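Local structure of heat shock protein, putative (Plasmodium falciparum, 1Y6Z) at residues 204-209 / 238-243; 183-188 / 210-215; 72-75 / 80-83; 17-22 / 50-55; 90-95 / 162-167. The protein probably works as an ATP-dependent folding chaperone of the Hsp90 family that binds unfolded proteins, and is represented here by its middle domain. All coordinates share one frame; numbering follows the deposited sequence.

Contact 1: residues 204-209 / 238-243; sequences IYYISG and IDEFCL
Apolar packing between Tyr-206 and Leu-243 brings the strand and the helix together. The two side chains run past each other in opposite directions, and CB of Leu-243 stands almost exactly over the middle of the tyrosine ring, 3.6 Å from its centroid and 7° off the normal. This is a CH-pi contact, extended by CD1 of Leu-243, which lies 3.9 Å from CG of Tyr-206. Residues 238-243 belong to helix 237-249, which leaves strand 231-234 and leads to strand 256-258. These two flank strand 204-208 in a parallel three-stranded sheet, so the contact lies within a beta-alpha-beta crossover that passes over the intervening strand. The two short segments run roughly antiparallel, at 149°.

The polar contacts all fall on Glu-240. Its CB does not point at the strand, but a bend at chi2 (70°) swings the carboxylate back toward it. OE1 arrives in the plane of the Tyr-206 ring, at its edge, 3.3 Å from CE1. The hydroxyl OH of Tyr-206 is also 3.3 Å from OE1 of Glu-240, at best a weak hydrogen bond. OE2 of Glu-240 hydrogen-bonds OG of Ser-208, although the modelled 2.4 Å is so short that the exact length is doubtful. The same OE2 also bonds Ser-234 OG, which ties the carboxylate to the C-terminal ends of two neighbouring strands.

Contact 2: residues 183-188 / 210-215; sequences SGDKKT and ENKKTA
The loop of the small hairpin between strands 177-178 and 188-189 meets the first turn of the short helix 212-215 through one lysine, Lys-212, which reaches the backbone of Gly-184. Its chain runs out straight, with CG opposite the backbone N (chi1 175°), and turns only at the last torsion, chi4 -55°. That final bend lets NZ hydrogen-bond the carbonyl O of Gly-184, the modelled 2.5 Å being doubtfully short. The ammonium does not approach along a lone pair: it sits above the carbonyl plane, 54° out of it. Nearby, OD1 of Asp-185 lies 3.8 Å from the same NZ of Lys-212, a long salt bridge in which the two side chains cross at about a right angle.

Each end of this surface link is shaped by its own segment. On the helix side Asn-211 is the N-cap: its OD1 accepts from Lys-213 N at 2.9 Å, in the amide plane and on a lone pair. In the hairpin loop OG of Ser-183 bonds Lys-186 O at 2.6 Å, closing the turn that presents Gly-184, and OG is also bonded to Ser-180 N. Tyr-179 packs against the side chain of Lys-212 as it crosses between the two elements.

Contact 3: residues 72-75 / 80-83; sequences GIRL and VFIN
The carbonyl O of Leu-75 accepts a hydrogen bond from Ile-82 N at 2.8 Å, with an N-H...O angle of 167°. The other backbone group of the same leucine is engaged too: Leu-75 N donates to Asn-83 O at 2.9 Å. One residue thus faces two, and Ile-82 departs from strand geometry (psi -64°), features of a classic beta bulge. The bulge interrupts the hairpin formed by strands 73-77 and 80-83, the latter an outermost strand of the five-stranded mixed sheet.

Side chains dress both sides of this irregularity. CD2 of Leu-75 lies 3.8 Å from CB of Ile-82, the two aliphatic groups running alongside each other in the same direction. Arg-74 and Phe-81 form a cation-pi stack. Their chains cross at about a right angle, but a bend at chi3 of the arginine lays its guanidinium flat on the phenylalanine ring, with the planes only 12° apart. NH2 of Arg-74 comes within 3.2 Å of CD1 of Phe-81, and CZ of Arg-74 is 3.8 Å from the ring centroid. Asn-83 N lies on the opposite face of that ring, offset toward its rim. Tyr-76 completes the cluster: its ring meets Phe-81, and Arg-74 NE donates a hydrogen bond to its OH.

Because the arginine presents a face rather than an N-H to the aromatic ring, its N-H groups stay available at the rim for polar partners such as Tyr-76 OH, and the ring's electrons probably help to stabilise the positive charge beside the exposed Phe-81.

Contact 4: residues 17-22 / 50-55; sequences NDYYSF and ILYIPG
Tyr-52 spans the gap between strand 47-53 and helix 16-27, which packs across one face of the five-stranded mixed sheet; the two short segments cross at 78°, with axes 10.6 Å apart at their closest. From CB, which points to the helix, the side chain leaves with CG opposite the carbonyl carbon (chi1 -69°), which carries the ring toward the helix backbone. One flank is met first: CE1 of Tyr-52 is 4.3 Å from CD2 of Phe-22. On the other flank CE2 of Tyr-52 comes to 3.5 Å from Tyr-19 O, and CZ is equally near that carbonyl oxygen. At the tip, OH of Tyr-52 lies 2.7 Å from Tyr-19 O and donates to it in a hydrogen bond whose geometry is weak.

The hydroxyl is also wedged between two aromatic edges. It lies in the ring planes of both Phe-22 and Tyr-19, 3.5 Å from CD2 of Phe-22 and 3.8 Å from CD2 of Tyr-19. Further rings join in: Tyr-36 of strand 35-41 stacks on Tyr-19, and Tyr-23 of the same helix, one turn on from Tyr-19, meets the Tyr-52 ring. His-38 takes the far end of Tyr-19, through a hydrogen bond between its ND1 and the phenol OH.

Ile-50, two residues before Tyr-52 and therefore on the same side of the strand, packs beside Tyr-19. Its side chain touches the rim near the ring plane rather than a face, with CD1 of Ile-50 4.0 Å from CE2 of Tyr-19.

Contact 5: residues 90-95 / 162-167; sequences IPRWLT and VVEDKE
Arg-92 and Glu-164 form a two-point salt bridge. The arginine grips the carboxylate side-on: NE donates to Glu-164 OE1 at 2.9 Å, and Arg-92 NH2 to Glu-164 OE2 at 2.8 Å. Both oxygens use their syn lone pairs, and the two flat groups are nearly coplanar, 20° apart. One residue further along each segment, Trp-93 NE1 donates to Asp-165 OD2 at 3.0 Å. Here the anti lone pair is used, and the oxygen lies somewhat out of the indole plane. CB of Asp-165 adds an apolar touch, 3.8 Å from CD1 of Trp-93, and CG of Pro-91 also lies 4.0 Å from Asp-165 OD2.

A water joins the two pairs, donating to Glu-164 OE1 at 2.9 Å and accepting a weak bond from Trp-93 N. The Arg-92 chain, extended from CG to NE, carries the guanidinium alongside the carboxylate. Leu-94 covers one indole face.

Further out, the loop 90-95, with its 3-10 turn at 92-93, meets the point where helix 145-164 ends, Asp-165 being the first residue to leave helical geometry. OD1 of Asp-165 is held by Asn-168 N, Ile-172 of helix 169-173 packs on both Trp-93 and Asp-165, and Phe-66 makes a cation-pi contact with Arg-92. With one oxygen bound to a backbone N-H and the other to an indole N-H, the buried carboxylate of Asp-165 has polar partners that would help to stabilise its negative charge.

How the contacts relate
Contacts 3 and 4 share the five-stranded mixed sheet, their centres about 16 Å apart, and Ile-73 touches Leu-51 between them. Contacts 1 and 2 lie at the other end of the chain, their centres about 12 Å apart, where strand 204-208 leads directly into helix 212-215; their segments alternate in sequence. Contact 5 is nearest the middle. It touches contact 3 through Ile-90 and Ile-73, and contact 1 through Val-162 and Val-163 of helix 145-164, which pack on Phe-241 and Cys-242 of helix 237-249. Contacts 4, 3 and 5 close in that order before contacts 2 and 1 open. The middle domain thus reads as a larger sheet-based region and a smaller parallel-sheet region, linked through the helices around contact 5.

Contact 1: residues 204-209 / 238-243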
# COMPACT_ATOMS: atom_id res chain seq x y z
N ILE B 204 13.69 -4.68 18.19
CA ILE B 204 12.83 -3.63 18.73
C ILE B 204 12.47 -4.13 20.09
O ILE B 204 11.97 -5.25 20.22
CB ILE B 204 11.52 -3.46 17.86
CG1 ILE B 204 11.85 -3.05 16.42
CG2 ILE B 204 10.55 -2.47 18.47
CD1 ILE B 204 10.69 -3.35 15.45
N TYR B 205 12.68 -3.32 21.13
CA TYR B 205 12.38 -3.76 22.49
C TYR B 205 11.14 -3.11 22.99
O TYR B 205 10.87 -1.99 22.62
CB TYR B 205 13.54 -3.45 23.45
CG TYR B 205 14.79 -4.19 23.07
CD1 TYR B 205 15.74 -3.62 22.19
CD2 TYR B 205 15.01 -5.48 23.55
CE1 TYR B 205 16.90 -4.34 21.82
CE2 TYR B 205 16.15 -6.20 23.20
CZ TYR B 205 17.09 -5.62 22.35
OH TYR B 205 18.19 -6.37 22.01
N TYR B 206 10.38 -3.81 23.84
CA TYR B 206 9.33 -3.18 24.62
C TYR B 206 9.26 -3.69 26.06
O TYR B 206 9.83 -4.72 26.37
CB TYR B 206 7.96 -3.36 23.93
CG TYR B 206 7.34 -4.72 24.07
CD1 TYR B 206 6.42 -4.98 25.08
CD2 TYR B 206 7.64 -5.72 23.16
CE1 TYR B 206 5.82 -6.21 25.20
CE2 TYR B 206 7.05 -6.98 23.28
CZ TYR B 206 6.15 -7.20 24.31
OH TYR B 206 5.55 -8.42 24.43
N ILE B 207 8.55 -2.96 26.91
CA ILE B 207 8.42 -3.33 28.35
C ILE B 207 7.03 -3.03 28.94
O ILE B 207 6.58 -1.87 28.94
CB ILE B 207 9.52 -2.65 29.22
CG1 ILE B 207 9.43 -3.11 30.68
CG2 ILE B 207 9.49 -1.10 29.14
CD1 ILE B 207 10.75 -2.97 31.45
N SER B 208 6.37 -4.07 29.46
CA SER B 208 5.15 -3.89 30.26
C SER B 208 5.33 -2.80 31.33
O SER B 208 6.19 -2.91 32.23
CB SER B 208 4.71 -5.20 30.92
OG SER B 208 4.35 -6.18 29.95
N GLY B 209 4.54 -1.73 31.20
CA GLY B 209 4.55 -0.61 32.12
C GLY B 209 3.19 -0.46 32.76
O GLY B 209 2.20 -1.08 32.33
N ILE B 238 -3.97 -4.68 25.62
CA ILE B 238 -4.07 -4.44 24.14
C ILE B 238 -2.72 -4.04 23.54
O ILE B 238 -2.33 -4.67 22.55
CB ILE B 238 -5.22 -3.51 23.63
CG1 ILE B 238 -6.57 -4.24 23.67
CG2 ILE B 238 -5.06 -3.27 22.14
CD1 ILE B 238 -7.82 -3.33 23.60
N ASP B 239 -2.05 -3.04 24.13
CA ASP B 239 -0.63 -2.73 23.82
C ASP B 239 0.15 -4.05 23.87
O ASP B 239 0.89 -4.43 22.93
CB ASP B 239 0.02 -1.74 24.79
CG ASP B 239 -0.49 -0.33 24.66
OD1 ASP B 239 -1.32 -0.03 23.75
OD2 ASP B 239 -0.05 0.54 25.46
N GLU B 240 -0.07 -4.78 24.96
CA GLU B 240 0.59 -6.05 25.23
C GLU B 240 0.32 -7.15 24.20
O GLU B 240 1.27 -7.73 23.69
CB GLU B 240 0.30 -6.49 26.68
CG GLU B 240 1.23 -7.57 27.23
CD GLU B 240 2.64 -7.06 27.48
OE1 GLU B 240 3.59 -7.74 27.01
OE2 GLU B 240 2.79 -6.00 28.15
N PHE B 241 -0.95 -7.43 23.87
CA PHE B 241 -1.22 -8.40 22.79
C PHE B 241 -0.74 -7.92 21.44
O PHE B 241 -0.44 -8.74 20.58
CB PHE B 241 -2.69 -8.75 22.66
CG PHE B 241 -3.18 -9.70 23.71
CD1 PHE B 241 -2.72 -11.02 23.74
CD2 PHE B 241 -4.08 -9.27 24.69
CE1 PHE B 241 -3.15 -11.92 24.73
CE2 PHE B 241 -4.53 -10.16 25.68
CZ PHE B 241 -4.06 -11.49 25.70
N CYS B 242 -0.75 -6.61 21.23
CA CYS B 242 -0.34 -6.06 19.94
C CYS B 242 1.15 -6.35 19.77
O CYS B 242 1.59 -6.98 18.79
CB CYS B 242 -0.57 -4.56 19.87
SG CYS B 242 0.08 -3.77 18.32
N LEU B 243 1.90 -5.88 20.75
CA LEU B 243 3.37 -6.06 20.75
C LEU B 243 3.81 -7.52 20.70
O LEU B 243 4.66 -7.85 19.91
CB LEU B 243 4.03 -5.28 21.88
CG LEU B 243 3.97 -3.80 21.52
CD1 LEU B 243 4.16 -2.87 22.71
CD2 LEU B 243 5.03 -3.55 20.45

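Contact 2: residues 183-188 / 210-215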
# COMPACT_ATOMS: atom_id res chain seq x y z
N SER B 183 10.81 9.04 23.40
CA SER B 183 9.74 9.73 22.65
C SER B 183 9.20 11.03 23.28
O SER B 183 8.75 11.94 22.56
CB SER B 183 8.58 8.77 22.36
OG SER B 183 7.71 8.69 23.48
N GLY B 184 9.21 11.11 24.60
CA GLY B 184 8.75 12.35 25.26
C GLY B 184 7.28 12.29 25.60
O GLY B 184 6.77 11.21 25.89
N ASP B 185 6.59 13.42 25.55
CA ASP B 185 5.15 13.39 25.82
C ASP B 185 4.40 13.10 24.53
O ASP B 185 3.19 13.31 24.45
CB ASP B 185 4.62 14.69 26.45
CG ASP B 185 5.24 14.99 27.80
OD1 ASP B 185 5.55 14.04 28.57
OD2 ASP B 185 5.41 16.19 28.10
N LYS B 186 5.15 12.65 23.51
CA LYS B 186 4.58 12.18 22.23
C LYS B 186 4.95 10.71 21.95
O LYS B 186 6.05 10.27 22.30
CB LYS B 186 5.09 13.06 21.09
CG LYS B 186 4.66 14.54 21.19
CD LYS B 186 3.20 14.75 20.79
CE LYS B 186 3.01 14.69 19.26
NZ LYS B 186 1.57 14.64 18.87
N LYS B 187 4.06 9.97 21.30
CA LYS B 187 4.29 8.56 20.93
C LYS B 187 5.14 8.47 19.68
O LYS B 187 5.23 9.42 18.89
CB LYS B 187 2.97 7.81 20.71
CG LYS B 187 2.02 7.80 21.89
CD LYS B 187 0.71 7.13 21.56
CE LYS B 187 -0.23 7.09 22.78
NZ LYS B 187 -1.24 5.97 22.75
N THR B 188 5.75 7.31 19.49
CA THR B 188 6.51 7.06 18.27
C THR B 188 5.86 5.90 17.50
O THR B 188 5.30 4.95 18.14
CB THR B 188 7.97 6.67 18.56
OG1 THR B 188 8.66 6.42 17.32
CG2 THR B 188 8.04 5.42 19.44
N GLU B 210 3.14 0.37 33.81
CA GLU B 210 1.93 0.62 34.58
C GLU B 210 1.42 2.02 34.26
O GLU B 210 0.21 2.27 34.25
CB GLU B 210 2.24 0.47 36.08
CG GLU B 210 1.12 0.81 37.05
CD GLU B 210 -0.02 -0.21 37.07
OE1 GLU B 210 -1.10 0.14 37.62
OE2 GLU B 210 0.15 -1.34 36.56
N ASN B 211 2.37 2.90 33.97
CA ASN B 211 2.18 4.32 33.72
C ASN B 211 3.33 4.73 32.79
O ASN B 211 4.36 4.05 32.75
CB ASN B 211 2.26 5.07 35.05
CG ASN B 211 1.92 6.55 34.93
OD1 ASN B 211 2.66 7.34 34.34
ND2 ASN B 211 0.79 6.94 35.52
N LYS B 212 3.17 5.83 32.06
CA LYS B 212 4.23 6.30 31.18
C LYS B 212 5.49 6.71 31.97
O LYS B 212 6.62 6.49 31.52
CB LYS B 212 3.69 7.46 30.34
CG LYS B 212 4.68 8.17 29.45
CD LYS B 212 4.07 9.48 28.98
CE LYS B 212 4.90 10.14 27.88
NZ LYS B 212 6.34 10.37 28.25
N LYS B 213 5.28 7.28 33.16
CA LYS B 213 6.38 7.65 34.07
C LYS B 213 7.02 6.45 34.75
O LYS B 213 8.25 6.31 34.76
CB LYS B 213 5.88 8.61 35.15
CG LYS B 213 5.01 9.77 34.66
CD LYS B 213 4.04 10.21 35.76
CE LYS B 213 4.78 10.71 36.99
NZ LYS B 213 3.94 10.55 38.20
N THR B 214 6.21 5.57 35.32
CA THR B 214 6.73 4.43 36.07
C THR B 214 7.42 3.38 35.19
O THR B 214 8.25 2.62 35.68
CB THR B 214 5.63 3.72 36.92
OG1 THR B 214 4.93 2.75 36.12
CG2 THR B 214 4.65 4.73 37.51
N ALA B 215 7.06 3.36 33.90
CA ALA B 215 7.51 2.33 32.95
C ALA B 215 9.02 2.33 32.70
O ALA B 215 9.64 1.28 32.69
CB ALA B 215 6.76 2.45 31.61

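Contact 3: residues 72-75 / 80-83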
# COMPACT_ATOMS: atom_id res chain seq x y z
N GLY B 72 -22.99 -0.55 11.74
CA GLY B 72 -21.96 0.22 11.06
C GLY B 72 -22.07 0.46 9.59
O GLY B 72 -22.14 1.60 9.14
N ILE B 73 -22.01 -0.62 8.82
CA ILE B 73 -22.12 -0.51 7.38
C ILE B 73 -23.50 -0.97 6.86
O ILE B 73 -23.96 -2.09 7.12
CB ILE B 73 -20.97 -1.24 6.69
CG1 ILE B 73 -19.62 -0.65 7.19
CG2 ILE B 73 -21.09 -1.13 5.22
CD1 ILE B 73 -18.44 -1.21 6.42
N ARG B 74 -24.14 -0.06 6.15
CA ARG B 74 -25.49 -0.27 5.59
C ARG B 74 -25.37 -0.82 4.16
O ARG B 74 -24.74 -0.20 3.30
CB ARG B 74 -26.22 1.05 5.54
CG ARG B 74 -26.49 1.67 6.92
CD ARG B 74 -27.00 3.05 6.70
NE ARG B 74 -28.27 3.01 5.98
CZ ARG B 74 -29.46 2.95 6.59
NH1 ARG B 74 -29.52 2.90 7.91
NH2 ARG B 74 -30.58 2.94 5.88
N LEU B 75 -25.95 -2.00 3.94
CA LEU B 75 -26.01 -2.58 2.64
C LEU B 75 -27.29 -2.15 1.87
O LEU B 75 -28.42 -2.22 2.39
CB LEU B 75 -25.96 -4.09 2.71
CG LEU B 75 -26.31 -4.73 1.35
CD1 LEU B 75 -25.14 -4.79 0.38
CD2 LEU B 75 -26.93 -6.13 1.52
N VAL B 80 -31.95 -0.11 -2.86
CA VAL B 80 -32.85 -0.33 -1.73
C VAL B 80 -32.08 -0.80 -0.52
O VAL B 80 -31.26 -1.71 -0.61
CB VAL B 80 -34.10 -1.27 -2.01
CG1 VAL B 80 -34.82 -0.86 -3.29
CG2 VAL B 80 -33.70 -2.69 -2.06
N PHE B 81 -32.38 -0.17 0.61
CA PHE B 81 -31.80 -0.55 1.87
C PHE B 81 -32.21 -1.96 2.28
O PHE B 81 -33.41 -2.30 2.28
CB PHE B 81 -32.21 0.44 2.95
CG PHE B 81 -31.67 0.09 4.32
CD1 PHE B 81 -30.28 0.01 4.54
CD2 PHE B 81 -32.55 -0.17 5.39
CE1 PHE B 81 -29.78 -0.32 5.79
CE2 PHE B 81 -32.06 -0.48 6.63
CZ PHE B 81 -30.67 -0.56 6.85
N ILE B 82 -31.20 -2.78 2.59
CA ILE B 82 -31.41 -4.15 3.03
C ILE B 82 -31.33 -4.28 4.55
O ILE B 82 -32.31 -4.66 5.21
CB ILE B 82 -30.46 -5.13 2.35
CG1 ILE B 82 -30.54 -4.97 0.82
CG2 ILE B 82 -30.74 -6.57 2.80
CD1 ILE B 82 -30.60 -6.26 0.10
N ASN B 83 -30.15 -3.99 5.10
CA ASN B 83 -29.95 -3.93 6.54
C ASN B 83 -28.58 -3.32 6.82
O ASN B 83 -27.77 -3.17 5.89
CB ASN B 83 -30.08 -5.32 7.21
CG ASN B 83 -28.99 -6.30 6.78
OD1 ASN B 83 -27.79 -5.99 6.82
ND2 ASN B 83 -29.42 -7.50 6.37

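Contact 4: residues 17-22 / 50-55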
# COMPACT_ATOMS: atom_id res chain seq x y z
N ASN B 17 -19.15 19.19 2.57
CA ASN B 17 -20.36 19.36 3.35
C ASN B 17 -21.46 18.42 2.93
O ASN B 17 -22.23 18.01 3.78
CB ASN B 17 -20.87 20.80 3.32
CG ASN B 17 -22.03 21.01 4.30
OD1 ASN B 17 -21.80 21.16 5.50
ND2 ASN B 17 -23.28 20.97 3.80
N ASP B 18 -21.56 18.10 1.63
CA ASP B 18 -22.52 17.15 1.12
C ASP B 18 -22.28 15.75 1.75
O ASP B 18 -23.20 15.06 2.11
CB ASP B 18 -22.41 17.02 -0.40
CG ASP B 18 -22.97 18.23 -1.15
OD1 ASP B 18 -23.85 18.91 -0.58
OD2 ASP B 18 -22.51 18.49 -2.27
N TYR B 19 -21.01 15.36 1.85
CA TYR B 19 -20.64 14.06 2.46
C TYR B 19 -20.88 14.05 3.99
O TYR B 19 -21.41 13.08 4.57
CB TYR B 19 -19.17 13.78 2.14
CG TYR B 19 -18.93 13.30 0.71
CD1 TYR B 19 -18.38 14.14 -0.24
CD2 TYR B 19 -19.28 11.99 0.31
CE1 TYR B 19 -18.14 13.68 -1.56
CE2 TYR B 19 -19.02 11.52 -0.97
CZ TYR B 19 -18.46 12.38 -1.91
OH TYR B 19 -18.21 11.90 -3.20
N TYR B 20 -20.44 15.12 4.64
CA TYR B 20 -20.66 15.26 6.10
C TYR B 20 -22.14 15.28 6.46
O TYR B 20 -22.55 14.64 7.41
CB TYR B 20 -20.01 16.53 6.60
CG TYR B 20 -18.53 16.49 6.83
CD1 TYR B 20 -17.69 15.50 6.25
CD2 TYR B 20 -17.92 17.50 7.60
CE1 TYR B 20 -16.31 15.54 6.45
CE2 TYR B 20 -16.55 17.51 7.79
CZ TYR B 20 -15.76 16.51 7.23
OH TYR B 20 -14.39 16.49 7.43
N SER B 21 -22.98 16.01 5.70
CA SER B 21 -24.44 16.03 5.92
C SER B 21 -25.10 14.69 5.69
O SER B 21 -25.97 14.29 6.44
CB SER B 21 -25.15 17.07 5.05
OG SER B 21 -24.48 18.30 5.24
N PHE B 22 -24.71 14.00 4.63
CA PHE B 22 -25.12 12.63 4.44
C PHE B 22 -24.75 11.70 5.58
O PHE B 22 -25.60 10.91 6.00
CB PHE B 22 -24.63 12.06 3.09
CG PHE B 22 -25.02 10.64 2.88
CD1 PHE B 22 -26.30 10.32 2.47
CD2 PHE B 22 -24.13 9.60 3.14
CE1 PHE B 22 -26.68 9.01 2.30
CE2 PHE B 22 -24.51 8.27 2.97
CZ PHE B 22 -25.79 7.98 2.56
N ILE B 50 -19.30 4.45 0.23
CA ILE B 50 -18.73 5.64 0.89
C ILE B 50 -18.43 5.14 2.28
O ILE B 50 -19.33 4.56 2.91
CB ILE B 50 -19.70 6.86 0.99
CG1 ILE B 50 -20.33 7.21 -0.36
CG2 ILE B 50 -18.91 8.08 1.61
CD1 ILE B 50 -21.35 8.36 -0.32
N LEU B 51 -17.20 5.34 2.77
CA LEU B 51 -16.79 4.80 4.03
C LEU B 51 -16.32 6.01 4.84
O LEU B 51 -15.68 6.85 4.29
CB LEU B 51 -15.59 3.88 3.80
CG LEU B 51 -15.85 2.54 3.04
CD1 LEU B 51 -14.43 1.80 3.03
CD2 LEU B 51 -16.86 1.74 3.80
N TYR B 52 -16.69 6.09 6.11
CA TYR B 52 -16.39 7.21 7.00
C TYR B 52 -15.67 6.66 8.24
O TYR B 52 -16.04 5.64 8.78
CB TYR B 52 -17.67 7.83 7.50
CG TYR B 52 -18.49 8.56 6.43
CD1 TYR B 52 -19.46 7.90 5.69
CD2 TYR B 52 -18.26 9.92 6.19
CE1 TYR B 52 -20.24 8.57 4.71
CE2 TYR B 52 -19.00 10.58 5.23
CZ TYR B 52 -19.99 9.91 4.49
OH TYR B 52 -20.77 10.62 3.57
N ILE B 53 -14.69 7.41 8.72
CA ILE B 53 -14.13 7.26 10.04
C ILE B 53 -14.87 8.27 10.88
O ILE B 53 -14.84 9.49 10.59
CB ILE B 53 -12.64 7.56 10.04
CG1 ILE B 53 -11.92 6.50 9.20
CG2 ILE B 53 -12.06 7.58 11.49
CD1 ILE B 53 -10.42 6.76 9.15
N PRO B 54 -15.58 7.79 11.90
CA PRO B 54 -16.36 8.69 12.75
C PRO B 54 -15.48 9.69 13.48
O PRO B 54 -14.31 9.42 13.69
CB PRO B 54 -17.05 7.71 13.75
CG PRO B 54 -17.18 6.46 12.94
CD PRO B 54 -15.80 6.39 12.28
N GLY B 55 -16.06 10.82 13.90
CA GLY B 55 -15.36 11.79 14.75
C GLY B 55 -15.09 11.39 16.20
O GLY B 55 -14.24 12.00 16.87

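Contact 5: residues 90-95 / 162-167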
# COMPACT_ATOMS: atom_id res chain seq x y z
N ILE B 90 -16.87 -8.19 7.69
CA ILE B 90 -15.54 -7.58 7.53
C ILE B 90 -14.75 -7.85 8.82
O ILE B 90 -15.36 -8.18 9.83
CB ILE B 90 -15.58 -6.06 7.03
CG1 ILE B 90 -15.90 -5.09 8.16
CG2 ILE B 90 -16.65 -5.87 5.94
CD1 ILE B 90 -15.60 -3.61 7.77
N PRO B 91 -13.39 -7.74 8.79
CA PRO B 91 -12.62 -7.99 10.03
C PRO B 91 -13.17 -7.14 11.15
O PRO B 91 -13.55 -6.01 10.93
CB PRO B 91 -11.22 -7.52 9.67
CG PRO B 91 -11.16 -7.90 8.17
CD PRO B 91 -12.51 -7.43 7.66
N ARG B 92 -13.27 -7.70 12.34
CA ARG B 92 -13.94 -6.91 13.38
C ARG B 92 -13.11 -5.73 13.85
O ARG B 92 -13.65 -4.79 14.50
CB ARG B 92 -14.31 -7.79 14.57
CG ARG B 92 -13.14 -8.17 15.47
CD ARG B 92 -13.64 -9.01 16.70
NE ARG B 92 -12.54 -9.30 17.61
CZ ARG B 92 -12.69 -9.74 18.87
NH1 ARG B 92 -13.90 -9.98 19.36
NH2 ARG B 92 -11.64 -9.97 19.63
N TRP B 93 -11.81 -5.71 13.54
CA TRP B 93 -11.05 -4.53 13.94
C TRP B 93 -11.56 -3.26 13.21
O TRP B 93 -11.32 -2.16 13.67
CB TRP B 93 -9.55 -4.70 13.78
CG TRP B 93 -9.08 -4.69 12.40
CD1 TRP B 93 -9.03 -5.75 11.57
CD2 TRP B 93 -8.63 -3.54 11.64
NE1 TRP B 93 -8.58 -5.36 10.33
CE2 TRP B 93 -8.27 -4.01 10.37
CE3 TRP B 93 -8.44 -2.16 11.94
CZ2 TRP B 93 -7.76 -3.15 9.34
CZ3 TRP B 93 -7.89 -1.31 10.94
CH2 TRP B 93 -7.59 -1.82 9.65
N LEU B 94 -12.31 -3.43 12.12
CA LEU B 94 -12.90 -2.32 11.38
C LEU B 94 -14.36 -1.98 11.72
O LEU B 94 -14.99 -1.23 10.98
CB LEU B 94 -12.85 -2.62 9.88
CG LEU B 94 -11.41 -2.45 9.40
CD1 LEU B 94 -11.37 -3.14 8.07
CD2 LEU B 94 -11.06 -0.92 9.29
N THR B 95 -14.85 -2.52 12.84
CA THR B 95 -16.21 -2.31 13.34
C THR B 95 -16.52 -0.83 13.55
O THR B 95 -17.68 -0.44 13.54
CB THR B 95 -16.49 -3.08 14.67
OG1 THR B 95 -17.90 -3.02 15.02
CG2 THR B 95 -15.66 -2.53 15.83
N VAL B 162 -3.71 -5.68 14.23
CA VAL B 162 -2.34 -6.27 14.24
C VAL B 162 -2.34 -7.72 14.79
O VAL B 162 -1.66 -8.63 14.23
CB VAL B 162 -1.34 -5.40 15.05
CG1 VAL B 162 0.01 -6.14 15.22
CG2 VAL B 162 -1.15 -4.00 14.42
N VAL B 163 -3.07 -7.93 15.89
CA VAL B 163 -3.28 -9.28 16.47
C VAL B 163 -4.08 -10.18 15.53
O VAL B 163 -3.68 -11.33 15.21
CB VAL B 163 -4.02 -9.17 17.87
CG1 VAL B 163 -4.25 -10.56 18.53
CG2 VAL B 163 -3.26 -8.26 18.80
N GLU B 164 -5.22 -9.65 15.03
CA GLU B 164 -6.24 -10.50 14.37
C GLU B 164 -6.30 -10.55 12.87
O GLU B 164 -6.89 -11.47 12.30
CB GLU B 164 -7.65 -10.17 14.90
CG GLU B 164 -7.73 -10.29 16.39
CD GLU B 164 -9.09 -10.05 16.95
OE1 GLU B 164 -10.02 -9.66 16.20
OE2 GLU B 164 -9.21 -10.20 18.19
N ASP B 165 -5.69 -9.61 12.20
CA ASP B 165 -5.87 -9.55 10.76
C ASP B 165 -4.53 -9.99 10.11
O ASP B 165 -3.70 -9.16 9.72
CB ASP B 165 -6.36 -8.15 10.32
CG ASP B 165 -6.53 -8.03 8.79
OD1 ASP B 165 -5.97 -8.88 8.07
OD2 ASP B 165 -7.20 -7.10 8.31
N LYS B 166 -4.36 -11.30 10.01
CA LYS B 166 -3.12 -11.90 9.51
C LYS B 166 -2.60 -11.24 8.22
O LYS B 166 -1.44 -10.82 8.14
CB LYS B 166 -3.30 -13.42 9.33
CG LYS B 166 -2.03 -14.15 8.80
CD LYS B 166 -0.80 -13.76 9.55
CE LYS B 166 0.30 -14.81 9.46
NZ LYS B 166 1.50 -14.32 10.22
N GLU B 167 -3.49 -11.13 7.25
CA GLU B 167 -3.17 -10.74 5.88
C GLU B 167 -2.74 -9.28 5.81
O GLU B 167 -1.92 -8.93 4.99
CB GLU B 167 -4.37 -10.96 4.92
CG GLU B 167 -4.87 -12.39 4.71
CD GLU B 167 -5.43 -13.07 5.95
OE1 GLU B 167 -6.02 -12.36 6.79
OE2 GLU B 167 -5.30 -14.32 6.07
O HOH W 1 -10.12 -8.21 13.71